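Local coordinates for Lin1944 protein (PDB 3D7L) that is of unknown function but is probably an oxidoreductase of the short-chain dehydrogenase/reductase family, at residues 6-11 / 27-32. Numbering follows the deposited sequence.
Sequences ILLIGA and AEVITA
Ile6 to Ile9 pair in parallel with Val29 to Ala32, joining the first two strands of a Rossmann-fold sheet, whose strand order is 3-2-1-4-5-6-7. The two are the strands of a beta-alpha-beta crossover, connected by helix 14-23, and illustrate how parallel neighbours share their backbone bonds: Ile6 and Leu8 each use both N and O toward strand 28-33, while Leu7 and Ile9 bond on the other side to Ala61, Val63 and Ala65, in and just after strand 59-64. Ile6 N reaches Glu28 O at 2.8 Å, and Ile6 O receives Ile30 N. The straightest bond runs from Leu8 N to Ile30 O, with 175° at the hydrogen. Ala32 N meets Leu8 O at a more bent 139°, its donor tilted from the carbonyl plane.

On the face bearing Ile6, Leu8, Val29 and Thr31, helix 14-23 packs through Val19, Lys20 and Leu23. Here Val29 CG1, anti to its backbone N (chi1 -178°), lies 3.6 Å from Leu8 CB, and Ile6 CD1 touches Ala27 CB at 3.5 Å. The other face belongs to Leu7, Ile9, Ile30 and Ala32. Leu7 CD1 reaches across to Ile30 CG2 at 3.9 Å, the two side chains crossing obliquely and both touching Val56 of helix 46-56.

Gly10, whose backbone turn calls for glycine because a CB would jam against Ile9 O, opens the glycine-rich loop into helix 14-23 that binds the dinucleotide cofactor in SDR relatives and probably here. Its N still donates to Ala32 O at 2.9 Å, and Ala11 CB rests against Thr31 CG2 at 3.7 Å.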
loop_
_atom_site.group_PDB
_atom_site.type_symbol
_atom_site.label_atom_id
_atom_site.label_comp_id
_atom_site.label_asym_id
_atom_site.label_seq_id
_atom_site.Cartn_x
_atom_site.Cartn_y
_atom_site.Cartn_z
ATOM N N ILE D 6 6.098 -19.960 17.816
ATOM C CA ILE D 6 6.130 -18.986 16.717
ATOM C C ILE D 6 6.013 -19.654 15.342
ATOM O O ILE D 6 6.753 -20.600 15.023
ATOM C CB ILE D 6 7.428 -18.135 16.759
ATOM C CG1 ILE D 6 7.554 -17.395 18.101
ATOM C CG2 ILE D 6 7.470 -17.150 15.599
ATOM C CD1 ILE D 6 8.922 -16.792 18.339
ATOM N N LEU D 7 5.087 -19.160 14.530
ATOM C CA LEU D 7 4.994 -19.595 13.139
ATOM C C LEU D 7 5.789 -18.616 12.286
ATOM O O LEU D 7 5.476 -17.413 12.224
ATOM C CB LEU D 7 3.540 -19.662 12.666
ATOM C CG LEU D 7 3.318 -20.025 11.192
ATOM C CD1 LEU D 7 3.762 -21.456 10.868
ATOM C CD2 LEU D 7 1.836 -19.806 10.784
ATOM N N LEU D 8 6.837 -19.126 11.656
ATOM C CA LEU D 8 7.711 -18.298 10.850
ATOM C C LEU D 8 7.522 -18.650 9.384
ATOM O O LEU D 8 7.938 -19.737 8.937
ATOM C CB LEU D 8 9.174 -18.479 11.283
ATOM C CG LEU D 8 10.292 -17.829 10.449
ATOM C CD1 LEU D 8 10.080 -16.335 10.206
ATOM C CD2 LEU D 8 11.643 -18.082 11.108
ATOM N N ILE D 9 6.879 -17.742 8.648
ATOM C CA ILE D 9 6.627 -17.938 7.210
ATOM C C ILE D 9 7.751 -17.267 6.450
ATOM O O ILE D 9 8.011 -16.083 6.660
ATOM C CB ILE D 9 5.231 -17.376 6.770
ATOM C CG1 ILE D 9 4.124 -18.081 7.560
ATOM C CG2 ILE D 9 4.964 -17.625 5.265
ATOM C CD1 ILE D 9 3.153 -17.161 8.254
ATOM N N GLY D 10 8.430 -18.031 5.586
ATOM C CA GLY D 10 9.563 -17.510 4.800
ATOM C C GLY D 10 10.910 -17.880 5.405
ATOM O O GLY D 10 11.921 -17.256 5.099
ATOM N N ALA D 11 10.922 -18.907 6.251
ATOM C CA ALA D 11 12.098 -19.265 7.056
ATOM C C ALA D 11 13.349 -19.640 6.253
ATOM O O ALA D 11 14.458 -19.443 6.736
ATOM C CB ALA D 11 11.762 -20.369 8.049
ATOM N N ALA D 27 12.264 -19.695 21.665
ATOM C CA ALA D 27 10.925 -20.231 21.366
ATOM C C ALA D 27 10.962 -21.472 20.469
ATOM O O ALA D 27 11.944 -21.714 19.756
ATOM C CB ALA D 27 10.082 -19.165 20.686
ATOM N N GLU D 28 9.873 -22.231 20.489
ATOM C CA GLU D 28 9.604 -23.216 19.448
ATOM C C GLU D 28 9.241 -22.496 18.149
ATOM O O GLU D 28 8.279 -21.731 18.115
ATOM C CB GLU D 28 8.449 -24.143 19.855
ATOM C CG GLU D 28 8.089 -25.230 18.803
ATOM C CD GLU D 28 6.901 -26.124 19.223
ATOM O OE1 GLU D 28 6.165 -25.745 20.165
ATOM O OE2 GLU D 28 6.697 -27.208 18.609
ATOM N N VAL D 29 10.013 -22.726 17.090
ATOM C CA VAL D 29 9.700 -22.138 15.781
ATOM C C VAL D 29 9.165 -23.229 14.854
ATOM O O VAL D 29 9.837 -24.229 14.597
ATOM C CB VAL D 29 10.924 -21.464 15.107
ATOM C CG1 VAL D 29 10.527 -20.809 13.743
ATOM C CG2 VAL D 29 11.562 -20.452 16.020
ATOM N N ILE D 30 7.947 -23.027 14.370
ATOM C CA ILE D 30 7.353 -23.839 13.332
ATOM C C ILE D 30 7.602 -23.088 12.026
ATOM O O ILE D 30 7.230 -21.925 11.899
ATOM C CB ILE D 30 5.836 -23.933 13.545
ATOM C CG1 ILE D 30 5.519 -24.446 14.960
ATOM C CG2 ILE D 30 5.182 -24.794 12.421
ATOM C CD1 ILE D 30 4.043 -24.499 15.241
ATOM N N THR D 31 8.229 -23.745 11.063
ATOM C CA THR D 31 8.590 -23.054 9.832
ATOM C C THR D 31 7.532 -23.297 8.773
ATOM O O THR D 31 6.876 -24.336 8.780
ATOM C CB THR D 31 9.978 -23.474 9.304
ATOM O OG1 THR D 31 9.969 -24.868 8.997
ATOM C CG2 THR D 31 11.106 -23.163 10.335
ATOM N N ALA D 32 7.380 -22.340 7.862
ATOM C CA ALA D 32 6.439 -22.464 6.775
ATOM C C ALA D 32 7.001 -21.819 5.519
ATOM O O ALA D 32 7.712 -20.830 5.589
ATOM C CB ALA D 32 5.127 -21.809 7.150
#